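Long-range contacts in PRESAN domain-containing protein (Plasmodium falciparum, PDB 7D2W), which is of unknown function but, as a four-helix-bundle member of the PHIST/PRESAN family of the malaria parasite, probably serves in protein binding: residues R49-Y53 with R157-D161; I71-K75 with Q135-F139; G82-L86 with H167-Y171; R138-L142 with I152-I156. All blocks are in the same frame, centred on the assembly; numbering follows the deposited sequence. Where two conformers were deposited one is given.

Contact 1: R49-Y53 with R157-D161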
loop_
_atom_site.group_PDB
_atom_site.type_symbol
_atom_site.label_atom_id
_atom_site.label_comp_id
_atom_site.label_asym_id
_atom_site.label_seq_id
_atom_site.Cartn_x
_atom_site.Cartn_y
_atom_site.Cartn_z
ATOM N N ARG A 49 -2.328 13.509 8.865
ATOM C CA ARG A 49 -3.005 13.256 7.598
ATOM C C ARG A 49 -4.483 13.603 7.700
ATOM O O ARG A 49 -5.048 14.257 6.819
ATOM C CB ARG A 49 -2.804 11.785 7.203
ATOM C CG ARG A 49 -2.939 11.513 5.748
ATOM C CD ARG A 49 -2.803 10.022 5.497
ATOM N NE ARG A 49 -1.430 9.563 5.694
ATOM C CZ ARG A 49 -0.895 8.575 4.991
ATOM N NH1 ARG A 49 -1.638 7.978 4.088
ATOM N NH2 ARG A 49 0.358 8.179 5.194
ATOM N N GLU A 50 -5.120 13.187 8.799
ATOM C CA GLU A 50 -6.523 13.505 9.023
ATOM C C GLU A 50 -6.759 15.012 9.016
ATOM O O GLU A 50 -7.736 15.497 8.430
ATOM C CB GLU A 50 -6.954 12.897 10.354
ATOM C CG GLU A 50 -8.423 12.906 10.668
ATOM C CD GLU A 50 -8.709 12.162 11.969
ATOM O OE1 GLU A 50 -7.864 11.333 12.377
ATOM O OE2 GLU A 50 -9.766 12.409 12.585
ATOM N N GLU A 51 -5.885 15.768 9.677
ATOM C CA GLU A 51 -6.056 17.217 9.729
ATOM C C GLU A 51 -5.808 17.849 8.372
ATOM O O GLU A 51 -6.439 18.850 8.027
ATOM C CB GLU A 51 -5.116 17.821 10.765
ATOM C CG GLU A 51 -5.628 17.691 12.191
ATOM C CD GLU A 51 -4.526 17.825 13.230
ATOM O OE1 GLU A 51 -3.336 17.859 12.849
ATOM O OE2 GLU A 51 -4.853 17.896 14.435
ATOM N N LEU A 52 -4.902 17.272 7.590
ATOM C CA LEU A 52 -4.640 17.796 6.258
ATOM C C LEU A 52 -5.832 17.576 5.336
ATOM O O LEU A 52 -6.202 18.464 4.561
ATOM C CB LEU A 52 -3.373 17.143 5.703
ATOM C CG LEU A 52 -2.844 17.690 4.383
ATOM C CD1 LEU A 52 -2.223 19.044 4.617
ATOM C CD2 LEU A 52 -1.830 16.721 3.759
ATOM N N TYR A 53 -6.463 16.406 5.412
ATOM C CA TYR A 53 -7.604 16.147 4.540
ATOM C C TYR A 53 -8.832 16.947 4.949
ATOM O O TYR A 53 -9.634 17.325 4.087
ATOM C CB TYR A 53 -7.910 14.654 4.517
ATOM C CG TYR A 53 -6.760 13.848 3.920
ATOM C CD1 TYR A 53 -5.802 14.463 3.119
ATOM C CD2 TYR A 53 -6.622 12.486 4.181
ATOM C CE1 TYR A 53 -4.750 13.742 2.571
ATOM C CE2 TYR A 53 -5.573 11.752 3.625
ATOM C CZ TYR A 53 -4.644 12.388 2.831
ATOM O OH TYR A 53 -3.598 11.674 2.283
ATOM N N ARG A 157 -2.941 14.431 -2.395
ATOM C CA ARG A 157 -3.399 13.175 -1.805
ATOM C C ARG A 157 -2.844 11.982 -2.578
ATOM O O ARG A 157 -2.439 10.979 -1.982
ATOM C CB ARG A 157 -4.935 13.130 -1.742
ATOM C CG ARG A 157 -5.524 11.857 -1.066
ATOM C CD ARG A 157 -6.802 12.125 -0.230
ATOM N NE ARG A 157 -7.110 11.041 0.716
ATOM C CZ ARG A 157 -8.125 11.065 1.578
ATOM N NH1 ARG A 157 -8.336 10.040 2.418
ATOM N NH2 ARG A 157 -8.931 12.125 1.617
ATOM N N SER A 158 -2.771 12.091 -3.908
ATOM C CA SER A 158 -2.213 10.986 -4.689
ATOM C C SER A 158 -0.718 10.807 -4.441
ATOM O O SER A 158 -0.228 9.675 -4.483
ATOM C CB SER A 158 -2.495 11.183 -6.185
ATOM O OG SER A 158 -3.831 10.783 -6.444
ATOM N N CYS A 159 0.020 11.893 -4.173
ATOM C CA CYS A 159 1.428 11.754 -3.807
ATOM C C CYS A 159 1.596 11.001 -2.491
ATOM O O CYS A 159 2.508 10.182 -2.345
ATOM C CB CYS A 159 2.083 13.129 -3.703
ATOM S SG CYS A 159 2.453 13.824 -5.315
ATOM N N ILE A 160 0.742 11.284 -1.511
ATOM C CA ILE A 160 0.818 10.554 -0.251
ATOM C C ILE A 160 0.479 9.084 -0.475
ATOM O O ILE A 160 1.170 8.192 0.039
ATOM C CB ILE A 160 -0.088 11.234 0.793
ATOM C CG1 ILE A 160 0.508 12.604 1.143
ATOM C CG2 ILE A 160 -0.218 10.373 2.084
ATOM C CD1 ILE A 160 -0.451 13.487 1.938
ATOM N N ASP A 161 -0.555 8.805 -1.281
ATOM C CA ASP A 161 -0.877 7.415 -1.624
ATOM C C ASP A 161 0.302 6.726 -2.299
ATOM O O ASP A 161 0.570 5.546 -2.053
ATOM C CB ASP A 161 -2.075 7.341 -2.575
ATOM C CG ASP A 161 -3.365 7.854 -1.971
ATOM O OD1 ASP A 161 -3.512 7.857 -0.736
ATOM O OD2 ASP A 161 -4.261 8.223 -2.765
HETATM O O HOH W 1 -3.856 8.881 1.747
#

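Contact 2: I71-K75 with Q135-F139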
loop_
_atom_site.group_PDB
_atom_site.type_symbol
_atom_site.label_atom_id
_atom_site.label_comp_id
_atom_site.label_asym_id
_atom_site.label_seq_id
_atom_site.Cartn_x
_atom_site.Cartn_y
_atom_site.Cartn_z
ATOM N N ILE A 71 1.364 23.736 3.091
ATOM C CA ILE A 71 0.696 22.436 2.987
ATOM C C ILE A 71 1.670 21.365 2.500
ATOM O O ILE A 71 1.709 20.251 3.039
ATOM C CB ILE A 71 -0.528 22.553 2.058
ATOM C CG1 ILE A 71 -1.671 23.276 2.773
ATOM C CG2 ILE A 71 -0.972 21.190 1.558
ATOM C CD1 ILE A 71 -2.632 23.953 1.822
ATOM N N TRP A 72 2.478 21.681 1.482
ATOM C CA TRP A 72 3.449 20.707 0.982
ATOM C C TRP A 72 4.477 20.310 2.050
ATOM O O TRP A 72 4.901 19.150 2.110
ATOM C CB TRP A 72 4.144 21.269 -0.259
ATOM C CG TRP A 72 4.962 20.272 -1.032
ATOM C CD1 TRP A 72 6.323 20.270 -1.182
ATOM C CD2 TRP A 72 4.476 19.138 -1.769
ATOM N NE1 TRP A 72 6.706 19.206 -1.966
ATOM C CE2 TRP A 72 5.597 18.502 -2.341
ATOM C CE3 TRP A 72 3.202 18.606 -2.008
ATOM C CZ2 TRP A 72 5.490 17.357 -3.128
ATOM C CZ3 TRP A 72 3.096 17.462 -2.797
ATOM C CH2 TRP A 72 4.235 16.862 -3.356
ATOM N N ASN A 73 4.899 21.254 2.894
ATOM C CA ASN A 73 5.805 20.891 3.980
ATOM C C ASN A 73 5.138 19.921 4.951
ATOM O O ASN A 73 5.782 18.990 5.443
ATOM C CB ASN A 73 6.289 22.144 4.717
ATOM C CG ASN A 73 7.229 22.979 3.873
ATOM O OD1 ASN A 73 7.847 22.473 2.933
ATOM N ND2 ASN A 73 7.350 24.262 4.206
ATOM N N HIS A 74 3.850 20.122 5.250
ATOM C CA HIS A 74 3.136 19.147 6.072
ATOM C C HIS A 74 3.040 17.793 5.362
ATOM O O HIS A 74 3.116 16.741 6.007
ATOM C CB HIS A 74 1.734 19.659 6.425
ATOM C CG HIS A 74 1.724 20.804 7.396
ATOM N ND1 HIS A 74 2.118 20.679 8.714
ATOM C CD2 HIS A 74 1.365 22.101 7.230
ATOM C CE1 HIS A 74 2.008 21.854 9.315
ATOM N NE2 HIS A 74 1.559 22.735 8.436
ATOM N N LYS A 75 2.846 17.798 4.041
ATOM C CA LYS A 75 2.875 16.544 3.283
ATOM C C LYS A 75 4.221 15.845 3.443
ATOM O O LYS A 75 4.283 14.637 3.706
ATOM C CB LYS A 75 2.576 16.816 1.804
ATOM C CG LYS A 75 2.718 15.570 0.901
ATOM C CD LYS A 75 4.092 15.513 0.237
ATOM C CE LYS A 75 4.224 14.313 -0.714
ATOM N NZ LYS A 75 5.639 14.221 -1.186
ATOM N N GLN A 135 8.226 14.135 -6.823
ATOM C CA GLN A 135 6.933 14.705 -6.456
ATOM C C GLN A 135 7.007 16.218 -6.286
ATOM O O GLN A 135 6.117 16.944 -6.740
ATOM C CB GLN A 135 6.414 14.043 -5.175
ATOM C CG GLN A 135 5.980 12.602 -5.430
ATOM C CD GLN A 135 5.331 11.970 -4.222
ATOM O OE1 GLN A 135 5.384 12.510 -3.113
ATOM N NE2 GLN A 135 4.698 10.824 -4.427
ATOM N N THR A 136 8.043 16.716 -5.607
ATOM C CA THR A 136 8.170 18.158 -5.415
ATOM C C THR A 136 8.248 18.886 -6.753
ATOM O O THR A 136 7.634 19.949 -6.927
ATOM C CB THR A 136 9.400 18.461 -4.559
ATOM O OG1 THR A 136 9.162 17.985 -3.230
ATOM C CG2 THR A 136 9.687 19.977 -4.513
ATOM N N ASN A 137 8.984 18.324 -7.717
ATOM C CA ASN A 137 9.064 18.947 -9.036
ATOM C C ASN A 137 7.703 18.973 -9.713
ATOM O O ASN A 137 7.321 19.986 -10.312
ATOM C CB ASN A 137 10.072 18.207 -9.918
ATOM C CG ASN A 137 11.495 18.417 -9.466
ATOM O OD1 ASN A 137 11.787 19.368 -8.739
ATOM N ND2 ASN A 137 12.392 17.529 -9.886
ATOM N N ARG A 138 6.965 17.857 -9.650
ATOM C CA ARG A 138 5.611 17.839 -10.189
ATOM C C ARG A 138 4.718 18.845 -9.468
ATOM O O ARG A 138 3.834 19.446 -10.085
ATOM C CB ARG A 138 5.026 16.425 -10.102
ATOM C CG ARG A 138 5.631 15.439 -11.132
ATOM C CD ARG A 138 5.387 13.968 -10.770
ATOM N NE ARG A 138 3.979 13.677 -10.504
ATOM C CZ ARG A 138 3.546 12.756 -9.639
ATOM N NH1 ARG A 138 4.406 12.001 -8.948
ATOM N NH2 ARG A 138 2.243 12.586 -9.467
ATOM N N PHE A 139 4.953 19.063 -8.170
ATOM C CA PHE A 139 4.154 20.029 -7.422
ATOM C C PHE A 139 4.399 21.455 -7.912
ATOM O O PHE A 139 3.450 22.214 -8.147
ATOM C CB PHE A 139 4.472 19.906 -5.927
ATOM C CG PHE A 139 3.707 20.855 -5.057
ATOM C CD1 PHE A 139 2.326 20.783 -4.973
ATOM C CD2 PHE A 139 4.373 21.801 -4.297
ATOM C CE1 PHE A 139 1.620 21.647 -4.162
ATOM C CE2 PHE A 139 3.671 22.668 -3.473
ATOM C CZ PHE A 139 2.290 22.585 -3.408
HETATM O O HOH W 2 7.978 15.788 -1.731
#

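Contact 3: G82-L86 with H167-Y171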
loop_
_atom_site.group_PDB
_atom_site.type_symbol
_atom_site.label_atom_id
_atom_site.label_comp_id
_atom_site.label_asym_id
_atom_site.label_seq_id
_atom_site.Cartn_x
_atom_site.Cartn_y
_atom_site.Cartn_z
ATOM N N GLY A 82 6.414 8.306 7.683
ATOM C CA GLY A 82 6.198 6.974 7.134
ATOM C C GLY A 82 7.497 6.238 6.853
ATOM O O GLY A 82 7.617 5.035 7.115
ATOM N N THR A 83 8.484 6.944 6.305
ATOM C CA THR A 83 9.790 6.334 6.064
ATOM C C THR A 83 10.470 5.937 7.381
ATOM O O THR A 83 11.005 4.826 7.510
ATOM C CB THR A 83 10.662 7.303 5.274
ATOM O OG1 THR A 83 10.051 7.564 4.006
ATOM C CG2 THR A 83 12.073 6.731 5.061
ATOM N N LYS A 84 10.474 6.843 8.362
ATOM C CA LYS A 84 11.033 6.514 9.674
ATOM C C LYS A 84 10.375 5.265 10.251
ATOM O O LYS A 84 11.063 4.375 10.765
ATOM C CB LYS A 84 10.860 7.687 10.642
ATOM C CG LYS A 84 11.762 8.910 10.387
ATOM C CD LYS A 84 11.867 9.806 11.644
ATOM C CE LYS A 84 12.113 8.964 12.906
ATOM N NZ LYS A 84 12.949 9.608 13.994
ATOM N N ASP A 85 9.042 5.174 10.144
ATOM C CA ASP A 85 8.307 4.020 10.658
ATOM C C ASP A 85 8.684 2.738 9.922
ATOM O O ASP A 85 8.810 1.671 10.539
ATOM C CB ASP A 85 6.804 4.250 10.525
ATOM C CG ASP A 85 6.279 5.311 11.478
ATOM O OD1 ASP A 85 6.992 5.714 12.425
ATOM O OD2 ASP A 85 5.138 5.745 11.262
ATOM N N LEU A 86 8.813 2.815 8.600
ATOM C CA LEU A 86 9.225 1.652 7.817
ATOM C C LEU A 86 10.597 1.147 8.263
ATOM O O LEU A 86 10.794 -0.058 8.458
ATOM C CB LEU A 86 9.236 2.021 6.332
ATOM C CG LEU A 86 9.973 1.050 5.408
ATOM C CD1 LEU A 86 9.116 -0.176 5.187
ATOM C CD2 LEU A 86 10.300 1.725 4.071
ATOM N N HIS A 167 6.294 2.597 0.399
ATOM C CA HIS A 167 6.633 2.026 1.701
ATOM C C HIS A 167 6.154 0.581 1.805
ATOM O O HIS A 167 6.823 -0.266 2.406
ATOM C CB HIS A 167 6.026 2.870 2.824
ATOM C CG HIS A 167 6.695 4.196 3.016
ATOM N ND1 HIS A 167 6.029 5.299 3.503
ATOM C CD2 HIS A 167 7.970 4.594 2.792
ATOM C CE1 HIS A 167 6.863 6.321 3.571
ATOM N NE2 HIS A 167 8.047 5.920 3.143
ATOM N N THR A 168 4.993 0.289 1.229
ATOM C CA THR A 168 4.500 -1.084 1.202
ATOM C C THR A 168 5.409 -1.965 0.354
ATOM O O THR A 168 5.782 -3.067 0.772
ATOM C CB THR A 168 3.069 -1.110 0.663
ATOM O OG1 THR A 168 2.237 -0.322 1.516
ATOM C CG2 THR A 168 2.518 -2.549 0.622
ATOM N N ASP A 169 5.775 -1.487 -0.841
ATOM C CA ASP A 169 6.648 -2.261 -1.719
ATOM C C ASP A 169 7.961 -2.599 -1.031
ATOM O O ASP A 169 8.442 -3.740 -1.113
ATOM C CB ASP A 169 6.913 -1.490 -3.011
ATOM C CG ASP A 169 5.726 -1.496 -3.946
ATOM O OD1 ASP A 169 4.707 -2.137 -3.621
ATOM O OD2 ASP A 169 5.800 -0.829 -4.992
ATOM N N LEU A 170 8.567 -1.615 -0.360
ATOM C CA LEU A 170 9.832 -1.854 0.327
ATOM C C LEU A 170 9.662 -2.838 1.481
ATOM O O LEU A 170 10.497 -3.726 1.676
ATOM C CB LEU A 170 10.402 -0.525 0.835
ATOM C CG LEU A 170 10.942 0.416 -0.251
ATOM C CD1 LEU A 170 11.228 1.819 0.330
ATOM C CD2 LEU A 170 12.200 -0.177 -0.851
ATOM N N TYR A 171 8.602 -2.689 2.275
ATOM C CA TYR A 171 8.405 -3.611 3.389
ATOM C C TYR A 171 8.235 -5.047 2.891
ATOM O O TYR A 171 8.863 -5.966 3.424
ATOM C CB TYR A 171 7.214 -3.186 4.256
ATOM C CG TYR A 171 7.187 -3.909 5.597
ATOM C CD1 TYR A 171 8.004 -3.507 6.643
ATOM C CD2 TYR A 171 6.363 -5.009 5.800
ATOM C CE1 TYR A 171 7.997 -4.176 7.854
ATOM C CE2 TYR A 171 6.349 -5.686 7.008
ATOM C CZ TYR A 171 7.166 -5.262 8.033
ATOM O OH TYR A 171 7.155 -5.926 9.239
#

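Contact 4: R138-L142 with I152-I156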
loop_
_atom_site.group_PDB
_atom_site.type_symbol
_atom_site.label_atom_id
_atom_site.label_comp_id
_atom_site.label_asym_id
_atom_site.label_seq_id
_atom_site.Cartn_x
_atom_site.Cartn_y
_atom_site.Cartn_z
ATOM N N ARG A 138 6.965 17.857 -9.650
ATOM C CA ARG A 138 5.611 17.839 -10.189
ATOM C C ARG A 138 4.718 18.845 -9.468
ATOM O O ARG A 138 3.834 19.446 -10.085
ATOM C CB ARG A 138 5.026 16.425 -10.102
ATOM C CG ARG A 138 5.631 15.439 -11.132
ATOM C CD ARG A 138 5.387 13.968 -10.770
ATOM N NE ARG A 138 3.979 13.677 -10.504
ATOM C CZ ARG A 138 3.546 12.756 -9.639
ATOM N NH1 ARG A 138 4.406 12.001 -8.948
ATOM N NH2 ARG A 138 2.243 12.586 -9.467
ATOM N N PHE A 139 4.953 19.063 -8.170
ATOM C CA PHE A 139 4.154 20.029 -7.422
ATOM C C PHE A 139 4.399 21.455 -7.912
ATOM O O PHE A 139 3.450 22.214 -8.147
ATOM C CB PHE A 139 4.472 19.906 -5.927
ATOM C CG PHE A 139 3.707 20.855 -5.057
ATOM C CD1 PHE A 139 2.326 20.783 -4.973
ATOM C CD2 PHE A 139 4.373 21.801 -4.297
ATOM C CE1 PHE A 139 1.620 21.647 -4.162
ATOM C CE2 PHE A 139 3.671 22.668 -3.473
ATOM C CZ PHE A 139 2.290 22.585 -3.408
ATOM N N TYR A 140 5.666 21.840 -8.074
ATOM C CA TYR A 140 5.963 23.195 -8.529
ATOM C C TYR A 140 5.440 23.437 -9.940
ATOM O O TYR A 140 4.979 24.539 -10.259
ATOM C CB TYR A 140 7.465 23.455 -8.437
ATOM C CG TYR A 140 7.879 23.954 -7.077
ATOM C CD1 TYR A 140 7.808 25.307 -6.761
ATOM C CD2 TYR A 140 8.337 23.078 -6.107
ATOM C CE1 TYR A 140 8.186 25.769 -5.510
ATOM C CE2 TYR A 140 8.713 23.526 -4.854
ATOM C CZ TYR A 140 8.638 24.867 -4.561
ATOM O OH TYR A 140 9.018 25.308 -3.315
ATOM N N ASN A 141 5.487 22.419 -10.799
ATOM C CA ASN A 141 4.939 22.582 -12.140
ATOM C C ASN A 141 3.431 22.807 -12.095
ATOM O O ASN A 141 2.901 23.648 -12.827
ATOM C CB ASN A 141 5.305 21.376 -13.004
ATOM C CG ASN A 141 6.798 21.312 -13.305
ATOM O OD1 ASN A 141 7.576 22.121 -12.798
ATOM N ND2 ASN A 141 7.202 20.351 -14.128
ATOM N N LEU A 142 2.727 22.077 -11.231
ATOM C CA LEU A 142 1.299 22.310 -11.043
ATOM C C LEU A 142 1.030 23.734 -10.588
ATOM O O LEU A 142 0.132 24.405 -11.105
ATOM C CB LEU A 142 0.751 21.325 -10.020
ATOM C CG LEU A 142 -0.627 20.737 -10.270
ATOM C CD1 LEU A 142 -0.727 20.202 -11.682
ATOM C CD2 LEU A 142 -0.834 19.624 -9.278
ATOM N N ILE A 152 -5.068 20.310 -7.635
ATOM C CA ILE A 152 -3.944 20.358 -6.707
ATOM C C ILE A 152 -4.196 19.454 -5.508
ATOM O O ILE A 152 -3.300 18.725 -5.064
ATOM C CB ILE A 152 -3.679 21.815 -6.287
ATOM C CG1 ILE A 152 -3.161 22.614 -7.489
ATOM C CG2 ILE A 152 -2.714 21.871 -5.101
ATOM C CD1 ILE A 152 -3.126 24.115 -7.252
ATOM N N LYS A 153 -5.413 19.483 -4.961
ATOM C CA LYS A 153 -5.725 18.640 -3.807
ATOM C C LYS A 153 -5.613 17.161 -4.157
ATOM O O LYS A 153 -5.052 16.364 -3.390
ATOM C CB LYS A 153 -7.130 18.962 -3.291
ATOM C CG LYS A 153 -7.295 20.371 -2.762
ATOM C CD LYS A 153 -8.598 20.524 -1.981
ATOM C CE LYS A 153 -9.813 20.426 -2.887
ATOM N NZ LYS A 153 -10.971 21.176 -2.328
ATOM N N SER A 154 -6.155 16.770 -5.311
ATOM C CA SER A 154 -6.026 15.383 -5.738
ATOM C C SER A 154 -4.565 15.018 -5.947
ATOM O O SER A 154 -4.147 13.902 -5.619
ATOM C CB SER A 154 -6.825 15.142 -7.024
ATOM O OG SER A 154 -8.179 15.509 -6.834
ATOM N N PHE A 155 -3.773 15.944 -6.496
ATOM C CA PHE A 155 -2.356 15.660 -6.698
ATOM C C PHE A 155 -1.665 15.369 -5.367
ATOM O O PHE A 155 -0.921 14.388 -5.238
ATOM C CB PHE A 155 -1.689 16.830 -7.422
ATOM C CG PHE A 155 -0.192 16.803 -7.350
ATOM C CD1 PHE A 155 0.548 16.050 -8.251
ATOM C CD2 PHE A 155 0.475 17.515 -6.357
ATOM C CE1 PHE A 155 1.928 16.016 -8.179
ATOM C CE2 PHE A 155 1.846 17.486 -6.269
ATOM C CZ PHE A 155 2.583 16.730 -7.197
ATOM N N ILE A 156 -1.914 16.208 -4.352
ATOM C CA ILE A 156 -1.214 16.031 -3.081
ATOM C C ILE A 156 -1.632 14.723 -2.423
ATOM O O ILE A 156 -0.784 13.957 -1.931
ATOM C CB ILE A 156 -1.451 17.238 -2.148
ATOM C CG1 ILE A 156 -0.858 18.516 -2.746
ATOM C CG2 ILE A 156 -0.824 16.971 -0.764
ATOM C CD1 ILE A 156 -1.281 19.808 -1.985
#

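Contact 1: R49-Y53 with R157-D161
Two antiparallel helices run wide apart here, and long side chains span the gap. The short axes of 49-53 and 157-161 pass 12.6 Å apart at 158°. The chief bridge is a cation-pi stack: the guanidinium of R157 lies flat on the Y53 ring, planes at 15°, with R157 CZ 3.3 Å from Y53 CD2. R157 CD adds a CH-pi contact over the same ring. The apolar part is I160 CD1 against L52 CD2 (4.0 Å) and Y53 CE1 (4.4 Å); I160 CG2 also lies against the R49 guanidinium face, 3.4 Å from R49 NH1. Polar linkage is indirect. One water joins Y53 OH (2.9 Å) to D161 OD1 (2.7 Å), with a weak third bond from R49 NH1, whose stronger partner is D164. Helix 49-58 thus packs against helix 149-181, while L52 touches I71 and I160 touches K75, both of helix 65-93; R157 NE also hydrogen-bonds to S154 of the second subunit, and D161 forms a salt bridge with R157 of that subunit.

Contact 2: I71-K75 with Q135-F139
K75 and Q135 make the shortest polar link between these antiparallel helices, a 2.6 Å hydrogen bond from K75 NZ to Q135 OE1. Next to it the indole W72 NE1 donates to T136 OG1 at 3.0 Å. A water ties the two bonds together, lying 2.9 Å from both K75 NZ and T136 OG1. The amide is engaged further, since Q135 NE2 bonds to C159 O and to E162 on helix 149-181. The F139 ring forms an offset stack on the five-membered ring of W72, centroids 4.3 Å apart and planes at 6°, while F139 CB sits over the six-membered ring in a CH-pi contact. W72 CB also approaches F139 CE2 to 3.5 Å. W72 thus shows how a buried indole can satisfy its one N-H at the edge while stacking through its face, and the buried amine of K75 is paired with the Q135 amide oxygen and one water, with no carboxylate partner within the two segments.

Contact 3: G82-L86 with H167-Y171
Not every pair of helices in an up-and-down bundle is antiparallel: segments 82-86 and 167-171 run almost the same way, at 12°, with axes 10.6 Å apart. G82 comes first, and its bare backbone provides a seat for the H167 ring. G82 C lies over a face of the imidazole, 3.3 Å from H167 CE1; a beta carbon at this position would clash with that same CE1 atom. T83 follows with the one polar link, its OG1 2.7 Å from H167 NE2 in a hydrogen bond that meets the imidazole near the ring plane. Last, L86 buries the largest area of any residue in the contact and has the closest backbone partner, H167, CA to CA 6.7 Å. Its CD2 touches H167 CD2 and L170 CD1, both at 3.9 Å, and its CD1 meets Y171 CB at 3.7 Å and the edge of the Y171 ring. H167 and T83 both touch V128 on helix 117-144, and L170 packs on C124 there. On the dimer side, Y171 makes a cation-pi contact with K165 of the second subunit. The chemistry thus divides along the segment: an imidazole pinned by one short hydrogen bond fits against glycine backbone, and a leucine one turn on supplies the apolar closure. The geometry is consistent with H167 being placed both by the T83 hydroxyl and by the room that G82 leaves.

Contact 4: R138-L142 with I152-I156
Antiparallel at 179°, with short axes 11.0 Å apart, these consecutive helices meet bump to hollow. The main bump is F155. Its ring projects into a hollow on the opposing helix made by R138, F139 and L142, residues at spacings of one and three that share one face of that helix. R138 CB lies 3.7 Å from F155 CE1, F139 N 3.5 Å from F155 CZ, and L142 CD2 3.5 Å from F155 CB. The rim of the F155 ring, at CE1, points at a face of the R138 guanidinium, whose NH1 is in a salt bridge with E134. Conversely, L142 is the bump that fits between I152 and F155, its CD2 4.2 Å from I152 CG1. F139 turns its ring edge to F155, with F139 CD1 3.6 Å from F155 CE2. It also meets I156, with F139 CE1 4.1 Å from I156 CD1. Its stack on W72 carries the packing towards helix 65-93. A largely apolar interface, with no hydrogen bonds between the segments and the R138 side chain at its margin, between antiparallel neighbours linked by a short loop is the arrangement of a helical hairpin, here formed by helices 117-144 and 149-181 in the four-helix bundle.

In the fold
From the N terminus, helix 49-58 supplies the first half of contact 1, which closes the longest loop when helix 149-181 returns beside it. Contact 2 then opens on helix 65-93 and closes on helix 117-144, wholly within that loop. Contact 3 opens further along helix 65-93 and closes beyond contact 1 on helix 149-181, so it crosses both contacts 1 and 2. Contact 4, the most local, joins the last two helices, lies within the loops of contacts 1 and 3, and shares R138 and F139 with contact 2. Contacts 1, 2 and 4 cluster together, whereas contact 3, 16 to 23 Å away between centres, ties the bundle farther along.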